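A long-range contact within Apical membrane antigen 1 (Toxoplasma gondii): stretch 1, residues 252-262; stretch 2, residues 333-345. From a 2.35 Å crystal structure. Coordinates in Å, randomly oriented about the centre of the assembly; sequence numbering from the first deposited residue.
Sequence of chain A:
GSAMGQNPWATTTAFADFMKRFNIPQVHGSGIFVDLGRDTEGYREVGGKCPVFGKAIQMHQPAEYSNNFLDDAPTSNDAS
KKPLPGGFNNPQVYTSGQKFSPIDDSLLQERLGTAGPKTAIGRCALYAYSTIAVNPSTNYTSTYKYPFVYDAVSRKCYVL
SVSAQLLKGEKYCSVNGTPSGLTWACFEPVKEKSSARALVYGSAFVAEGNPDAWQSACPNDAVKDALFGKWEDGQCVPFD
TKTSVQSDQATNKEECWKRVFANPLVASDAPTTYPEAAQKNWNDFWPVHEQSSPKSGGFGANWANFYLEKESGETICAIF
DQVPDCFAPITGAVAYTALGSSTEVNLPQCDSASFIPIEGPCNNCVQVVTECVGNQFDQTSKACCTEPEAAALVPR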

ATOM      1  N   ASN A 252      -7.268 -18.474   4.297  1.00 38.90           N
ATOM      2  CA  ASN A 252      -7.042 -17.766   5.551  1.00 37.88           C
ATOM      3  C   ASN A 252      -6.827 -16.274   5.322  1.00 33.47           C
ATOM      4  O   ASN A 252      -6.655 -15.827   4.204  1.00 34.99           O
ATOM      5  CB  ASN A 252      -5.858 -18.364   6.314  1.00 35.98           C
ATOM      6  CG  ASN A 252      -4.593 -18.388   5.488  1.00 38.53           C
ATOM      7  OD1 ASN A 252      -4.229 -17.398   4.870  1.00 43.07           O
ATOM      8  ND2 ASN A 252      -3.984 -19.557   5.382  1.00 51.15           N
ATOM      9  N   LYS A 253      -6.928 -15.512   6.394  1.00 28.90           N
ATOM     10  CA  LYS A 253      -7.095 -14.084   6.306  1.00 30.42           C
ATOM     11  C   LYS A 253      -5.884 -13.386   5.656  1.00 25.06           C
ATOM     12  O   LYS A 253      -6.044 -12.531   4.798  1.00 26.57           O
ATOM     13  CB  LYS A 253      -7.412 -13.522   7.694  1.00 32.11           C
ATOM     14  CG  LYS A 253      -6.281 -13.607   8.709  1.00 25.74           C
ATOM     15  CD  LYS A 253      -6.863 -13.381  10.106  1.00 26.48           C
ATOM     16  CE  LYS A 253      -5.858 -13.512  11.235  1.00 26.36           C
ATOM     17  NZ  LYS A 253      -6.563 -13.061  12.496  1.00 31.60           N
ATOM     18  N   GLU A 254      -4.722 -13.979   5.826  1.00 23.74           N
ATOM     19  CA  GLU A 254      -3.517 -13.430   5.228  1.00 30.51           C
ATOM     20  C   GLU A 254      -3.551 -13.528   3.691  1.00 34.19           C
ATOM     21  O   GLU A 254      -2.977 -12.674   2.966  1.00 33.95           O
ATOM     22  CB  GLU A 254      -2.287 -14.170   5.771  1.00 29.79           C
ATOM     23  CG  GLU A 254      -1.075 -14.079   4.841  1.00 32.03           C
ATOM     24  CD  GLU A 254       0.189 -14.723   5.425  1.00 46.15           C
ATOM     25  OE1 GLU A 254       0.303 -14.867   6.686  1.00 41.88           O
ATOM     26  OE2 GLU A 254       1.079 -15.082   4.609  1.00 42.92           O
ATOM     27  N   GLU A 255      -4.180 -14.591   3.199  1.00 29.21           N
ATOM     28  CA  GLU A 255      -4.356 -14.767   1.780  1.00 33.40           C
ATOM     29  C   GLU A 255      -5.264 -13.640   1.282  1.00 30.38           C
ATOM     30  O   GLU A 255      -4.979 -13.028   0.272  1.00 27.50           O
ATOM     31  CB  GLU A 255      -4.954 -16.168   1.477  1.00 40.34           C
ATOM     32  CG  GLU A 255      -5.486 -16.379   0.052  1.00 51.22           C
ATOM     33  CD  GLU A 255      -5.811 -17.857  -0.255  1.00 63.05           C
ATOM     34  OE1 GLU A 255      -5.139 -18.755   0.290  1.00 69.07           O
ATOM     35  OE2 GLU A 255      -6.733 -18.126  -1.046  1.00 52.40           O
ATOM     36  N   CYS A 256      -6.295 -13.313   2.045  1.00 28.69           N
ATOM     37  CA  CYS A 256      -7.158 -12.182   1.706  1.00 35.23           C
ATOM     38  C   CYS A 256      -6.366 -10.867   1.678  1.00 34.18           C
ATOM     39  O   CYS A 256      -6.553 -10.046   0.800  1.00 33.04           O
ATOM     40  CB  CYS A 256      -8.340 -12.073   2.674  1.00 29.38           C
ATOM     41  SG  CYS A 256      -9.550 -10.782   2.270  1.00 34.21           S
ATOM     42  N   TRP A 257      -5.458 -10.709   2.623  1.00 28.03           N
ATOM     43  CA  TRP A 257      -4.657  -9.508   2.717  1.00 25.14           C
ATOM     44  C   TRP A 257      -3.756  -9.338   1.477  1.00 29.02           C
ATOM     45  O   TRP A 257      -3.630  -8.257   0.933  1.00 31.87           O
ATOM     46  CB  TRP A 257      -3.833  -9.552   4.014  1.00 21.08           C
ATOM     47  CG  TRP A 257      -2.745  -8.495   4.091  1.00 23.31           C
ATOM     48  CD1 TRP A 257      -2.913  -7.166   4.319  1.00 21.88           C
ATOM     49  CD2 TRP A 257      -1.329  -8.701   3.913  1.00 20.02           C
ATOM     50  NE1 TRP A 257      -1.684  -6.522   4.310  1.00 21.18           N
ATOM     51  CE2 TRP A 257      -0.701  -7.442   4.070  1.00 20.08           C
ATOM     52  CE3 TRP A 257      -0.536  -9.835   3.710  1.00 18.29           C
ATOM     53  CZ2 TRP A 257       0.705  -7.267   3.975  1.00 21.33           C
ATOM     54  CZ3 TRP A 257       0.871  -9.668   3.628  1.00 25.31           C
ATOM     55  CH2 TRP A 257       1.471  -8.403   3.831  1.00 21.02           C
ATOM     56  N   LYS A 258      -3.189 -10.435   1.004  1.00 34.71           N
ATOM     57  CA  LYS A 258      -2.406 -10.433  -0.225  1.00 32.42           C
ATOM     58  C   LYS A 258      -3.226 -10.205  -1.478  1.00 34.61           C
ATOM     59  O   LYS A 258      -2.744  -9.614  -2.447  1.00 33.73           O
ATOM     60  CB  LYS A 258      -1.670 -11.734  -0.354  1.00 31.72           C
ATOM     61  CG  LYS A 258      -0.395 -11.743   0.426  1.00 38.75           C
ATOM     62  CD  LYS A 258       0.275 -13.093   0.376  1.00 47.26           C
ATOM     63  CE  LYS A 258       1.569 -13.011   1.138  1.00 45.00           C
ATOM     64  NZ  LYS A 258       2.234 -14.306   1.337  1.00 38.81           N
ATOM     65  N   ARG A 259      -4.464 -10.682  -1.456  1.00 29.43           N
ATOM     66  CA  ARG A 259      -5.304 -10.666  -2.625  1.00 23.11           C
ATOM     67  C   ARG A 259      -5.759  -9.270  -2.962  1.00 27.72           C
ATOM     68  O   ARG A 259      -5.860  -8.918  -4.129  1.00 26.21           O
ATOM     69  CB  ARG A 259      -6.517 -11.558  -2.389  1.00 25.96           C
ATOM     70  CG  ARG A 259      -7.387 -11.773  -3.607  1.00 31.46           C
ATOM     71  CD  ARG A 259      -7.729 -13.257  -3.754  1.00 27.63           C
ATOM     72  NE  ARG A 259      -8.973 -13.622  -3.107  1.00 28.69           N
ATOM     73  CZ  ARG A 259      -9.225 -14.833  -2.579  1.00 31.93           C
ATOM     74  NH1 ARG A 259      -8.288 -15.756  -2.523  1.00 29.02           N
ATOM     75  NH2 ARG A 259     -10.420 -15.108  -2.107  1.00 26.09           N
ATOM     76  N   VAL A 260      -6.170  -8.517  -1.951  1.00 24.77           N
ATOM     77  CA  VAL A 260      -6.667  -7.193  -2.185  1.00 21.62           C
ATOM     78  C   VAL A 260      -5.595  -6.317  -2.829  1.00 19.77           C
ATOM     79  O   VAL A 260      -5.882  -5.532  -3.733  1.00 21.45           O
ATOM     80  CB  VAL A 260      -7.207  -6.605  -0.878  1.00 26.66           C
ATOM     81  CG1 VAL A 260      -6.110  -6.443   0.167  1.00 21.80           C
ATOM     82  CG2 VAL A 260      -8.018  -5.388  -1.090  1.00 21.21           C
ATOM     83  N   PHE A 261      -4.347  -6.537  -2.468  1.00 19.23           N
ATOM     84  CA  PHE A 261      -3.275  -5.724  -2.994  1.00 20.16           C
ATOM     85  C   PHE A 261      -3.030  -6.104  -4.455  1.00 24.79           C
ATOM     86  O   PHE A 261      -2.759  -5.246  -5.297  1.00 27.45           O
ATOM     87  CB  PHE A 261      -1.970  -5.958  -2.171  1.00 18.47           C
ATOM     88  CG  PHE A 261      -0.760  -5.284  -2.767  1.00 21.38           C
ATOM     89  CD1 PHE A 261      -0.601  -3.885  -2.684  1.00 18.10           C
ATOM     90  CD2 PHE A 261       0.131  -6.007  -3.529  1.00 20.21           C
ATOM     91  CE1 PHE A 261       0.495  -3.271  -3.209  1.00 16.28           C
ATOM     92  CE2 PHE A 261       1.254  -5.380  -4.072  1.00 20.56           C
ATOM     93  CZ  PHE A 261       1.392  -4.005  -3.959  1.00 19.87           C
ATOM     94  N   ALA A 262      -3.122  -7.391  -4.752  1.00 20.74           N
ATOM     95  CA  ALA A 262      -2.782  -7.880  -6.106  1.00 28.78           C
ATOM     96  C   ALA A 262      -3.960  -7.892  -7.071  1.00 24.10           C
ATOM     97  O   ALA A 262      -3.798  -8.242  -8.216  1.00 28.71           O
ATOM     98  CB  ALA A 262      -2.153  -9.267  -6.036  1.00 26.47           C
ATOM     99  N   ALA A 333     -14.219 -11.324  12.281  1.00 24.35           N
ATOM    100  CA  ALA A 333     -13.981 -10.739  10.922  1.00 29.86           C
ATOM    101  C   ALA A 333     -12.722  -9.846  10.892  1.00 26.22           C
ATOM    102  O   ALA A 333     -12.301  -9.343  11.931  1.00 24.83           O
ATOM    103  CB  ALA A 333     -15.195  -9.916  10.473  1.00 31.08           C
ATOM    104  N   VAL A 334     -12.149  -9.621   9.708  1.00 24.63           N
ATOM    105  CA  VAL A 334     -11.007  -8.653   9.578  1.00 25.89           C
ATOM    106  C   VAL A 334     -11.177  -7.705   8.380  1.00 34.88           C
ATOM    107  O   VAL A 334     -11.661  -8.102   7.310  1.00 29.86           O
ATOM    108  CB  VAL A 334      -9.648  -9.366   9.499  1.00 29.74           C
ATOM    109  CG1 VAL A 334      -8.489  -8.340   9.583  1.00 27.88           C
ATOM    110  CG2 VAL A 334      -9.507 -10.384  10.641  1.00 28.31           C
ATOM    111  N   ALA A 335     -10.842  -6.430   8.568  1.00 36.91           N
ATOM    112  CA  ALA A 335     -10.916  -5.482   7.456  1.00 27.36           C
ATOM    113  C   ALA A 335      -9.546  -5.061   7.003  1.00 29.30           C
ATOM    114  O   ALA A 335      -8.751  -4.519   7.792  1.00 29.20           O
ATOM    115  CB  ALA A 335     -11.764  -4.292   7.800  1.00 23.13           C
ATOM    116  N   TYR A 336      -9.255  -5.333   5.736  1.00 22.31           N
ATOM    117  CA  TYR A 336      -7.919  -5.148   5.195  1.00 24.12           C
ATOM    118  C   TYR A 336      -7.915  -4.017   4.129  1.00 22.99           C
ATOM    119  O   TYR A 336      -8.930  -3.798   3.423  1.00 20.14           O
ATOM    120  CB  TYR A 336      -7.505  -6.462   4.505  1.00 28.92           C
ATOM    121  CG  TYR A 336      -7.145  -7.571   5.459  1.00 28.02           C
ATOM    122  CD1 TYR A 336      -6.009  -7.467   6.266  1.00 27.54           C
ATOM    123  CD2 TYR A 336      -7.919  -8.736   5.547  1.00 21.97           C
ATOM    124  CE1 TYR A 336      -5.600  -8.479   7.059  1.00 22.02           C
ATOM    125  CE2 TYR A 336      -7.525  -9.795   6.381  1.00 26.81           C
ATOM    126  CZ  TYR A 336      -6.353  -9.652   7.125  1.00 30.78           C
ATOM    127  OH  TYR A 336      -5.950 -10.629   7.998  1.00 23.02           O
ATOM    128  N   THR A 337      -6.761  -3.435   3.862  1.00 19.11           N
ATOM    129  CA  THR A 337      -6.640  -2.660   2.593  1.00 19.09           C
ATOM    130  C   THR A 337      -5.444  -3.039   1.787  1.00 20.95           C
ATOM    131  O   THR A 337      -4.457  -3.599   2.300  1.00 25.88           O
ATOM    132  CB  THR A 337      -6.607  -1.157   2.807  1.00 21.39           C
ATOM    133  OG1 THR A 337      -5.334  -0.784   3.310  1.00 23.29           O
ATOM    134  CG2 THR A 337      -7.701  -0.691   3.754  1.00 20.97           C
ATOM    135  N   ALA A 338      -5.441  -2.616   0.543  1.00 20.75           N
ATOM    136  CA  ALA A 338      -4.215  -2.705  -0.236  1.00 17.31           C
ATOM    137  C   ALA A 338      -3.046  -1.902   0.328  1.00 18.81           C
ATOM    138  O   ALA A 338      -1.872  -2.284   0.129  1.00 19.84           O
ATOM    139  CB  ALA A 338      -4.458  -2.373  -1.676  1.00 15.15           C
ATOM    140  N   LEU A 339      -3.333  -0.901   1.135  1.00 18.02           N
ATOM    141  CA  LEU A 339      -2.193  -0.129   1.769  1.00 22.23           C
ATOM    142  C   LEU A 339      -1.586  -0.744   3.011  1.00 23.02           C
ATOM    143  O   LEU A 339      -0.349  -0.684   3.220  1.00 18.55           O
ATOM    144  CB  LEU A 339      -2.606   1.287   2.071  1.00 18.76           C
ATOM    145  CG  LEU A 339      -2.680   2.105   0.781  1.00 19.71           C
ATOM    146  CD1 LEU A 339      -3.544   3.328   0.969  1.00 22.42           C
ATOM    147  CD2 LEU A 339      -1.270   2.481   0.366  1.00 20.85           C
ATOM    148  N   GLY A 340      -2.468  -1.245   3.884  1.00 21.63           N
ATOM    149  CA  GLY A 340      -2.090  -1.596   5.237  1.00 22.69           C
ATOM    150  C   GLY A 340      -1.270  -2.854   5.362  1.00 23.36           C
ATOM    151  O   GLY A 340      -1.000  -3.535   4.367  1.00 24.37           O
ATOM    152  N   SER A 341      -0.781  -3.084   6.584  1.00 26.68           N
ATOM    153  CA  SER A 341      -0.199  -4.362   7.006  1.00 28.11           C
ATOM    154  C   SER A 341      -1.262  -5.400   7.312  1.00 24.53           C
ATOM    155  O   SER A 341      -2.415  -5.096   7.358  1.00 21.61           O
ATOM    156  CB  SER A 341       0.637  -4.167   8.280  1.00 25.75           C
ATOM    157  OG  SER A 341       1.634  -5.186   8.362  1.00 29.70           O
ATOM    158  N   SER A 342      -0.845  -6.599   7.672  1.00 25.44           N
ATOM    159  CA  SER A 342      -1.788  -7.574   8.181  1.00 27.74           C
ATOM    160  C   SER A 342      -1.813  -7.522   9.704  1.00 24.58           C
ATOM    161  O   SER A 342      -2.640  -8.173  10.305  1.00 28.05           O
ATOM    162  CB  SER A 342      -1.426  -9.004   7.719  1.00 23.69           C
ATOM    163  OG  SER A 342      -0.128  -9.348   8.181  1.00 29.01           O
ATOM    164  N   THR A 343      -0.923  -6.733  10.321  1.00 21.21           N
ATOM    165  CA  THR A 343      -0.978  -6.578  11.766  1.00 22.64           C
ATOM    166  C   THR A 343      -2.327  -5.953  12.082  1.00 24.48           C
ATOM    167  O   THR A 343      -2.834  -5.186  11.284  1.00 21.65           O
ATOM    168  CB  THR A 343       0.159  -5.703  12.308  1.00 32.32           C
ATOM    169  OG1 THR A 343       0.198  -4.446  11.605  1.00 29.64           O
ATOM    170  CG2 THR A 343       1.479  -6.420  12.169  1.00 24.25           C
ATOM    171  N   GLU A 344      -2.957  -6.353  13.186  1.00 22.71           N
ATOM    172  CA  GLU A 344      -4.351  -5.961  13.472  1.00 23.24           C
ATOM    173  C   GLU A 344      -4.539  -5.005  14.664  1.00 25.87           C
ATOM    174  O   GLU A 344      -3.888  -5.187  15.706  1.00 23.24           O
ATOM    175  CB  GLU A 344      -5.202  -7.220  13.701  1.00 24.87           C
ATOM    176  CG  GLU A 344      -5.201  -8.200  12.512  1.00 25.99           C
ATOM    177  CD  GLU A 344      -5.904  -9.503  12.843  1.00 23.81           C
ATOM    178  OE1 GLU A 344      -6.384  -9.657  13.994  1.00 29.04           O
ATOM    179  OE2 GLU A 344      -5.886 -10.391  12.004  1.00 25.55           O
ATOM    180  N   VAL A 345      -5.378  -3.963  14.503  1.00 19.36           N
ATOM    181  CA  VAL A 345      -5.656  -3.074  15.592  1.00 21.02           C
ATOM    182  C   VAL A 345      -7.144  -3.177  15.921  1.00 19.33           C
ATOM    183  O   VAL A 345      -7.956  -3.550  15.073  1.00 18.35           O
ATOM    184  CB  VAL A 345      -5.342  -1.601  15.239  1.00 19.20           C
ATOM    185  CG1 VAL A 345      -3.881  -1.331  15.050  1.00 19.35           C
ATOM    186  CG2 VAL A 345      -6.260  -1.060  14.173  1.00 20.82           C
TER
HETATM  187  O   HOH W   1      -2.697  -5.487   1.191  1.00 28.52           O

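Contacts between segments distant in sequence often follow a simple plan: a few directional polar bonds fix the alignment, and apolar packing fills the space between them. The contact between helix 253-262 and the two strands and intervening loop within residues 333-345 in apical membrane antigen 1 illustrates it well.

The charged link lies near the start of the helix. Lys 253 NZ donates a hydrogen bond to Glu 344 OE2 at 2.8 Å, forming a salt bridge. The two residues reach this pairing differently. The CA-to-CB bond of Lys 253 points toward the second stretch, and beyond a p chi1 the chain is fully extended, with chi2 to chi4 all t. Glu 344 sets out sideways, but its end comes nearer, bringing the carboxylate to the ammonium group. Long, flexible side chains suit such a place, where the lysine is exposed and the glutamate partly so: their charged ends can pair while their methylenes cover neighbours. The lysine does exactly this, with CD 4.0 Å from Val 334 CG2 and CG 3.1 Å from Tyr 336 OH.

The second polar bond is buried at both ends. Trp 257 NE1 donates to Gly 340 O at 3.1 Å, with a nearly straight N-H...O angle of 167°. The acceptor sits at the edge of the indole, near its plane, where the N-H points. A tryptophan in a protein interior needs a partner for this one polar group, and a backbone carbonyl in a loop supplies it. The loop is itself braced by Thr 337, whose OG1 accepts from Gly 340 N at 3.0 Å.

A water lies between the backbones as well: water 1 is 2.9 Å from Trp 257 O and 2.8 Å from Thr 337 O, placed between a carbonyl of each stretch.

Around these bonds the packing centres on Trp 257 and Tyr 336, which have the largest areas covered by the opposing stretch. The helix and strand 333-337 run in broadly the same direction, at 30°, and their axes approach to 7.8 Å, a gap spanned by side chains. Trp 257 CB lies over the face of the tyrosine ring, 3.8 Å from its centroid, while the two aromatic rings meet obliquely, with Trp 257 CD1 3.7 Å from Tyr 336 CD1. Ser 342 covers a face of the indole, its CB 3.9 Å from the centroid of the five-membered ring; its hydroxyl is hydrogen-bonded elsewhere in the structure. Cys 256 SG touches the tyrosine ring at Tyr 336 CD2, 4.2 Å away.

Farther along the helix the backbones come closer, and the CA-to-CB bonds of Phe 261 and Ala 338 both point sideways. Val 260 CG1 packs 3.8 Å from Thr 337 C, and Phe 261 CD1 lies 3.5 Å from Ala 338 O. Here the CA atoms of Phe 261 and Ala 338 are just 4.2 Å apart, against 7.5 Å between those of Lys 253 and Val 334. In all, the contact buries 564 Å², counting both sides.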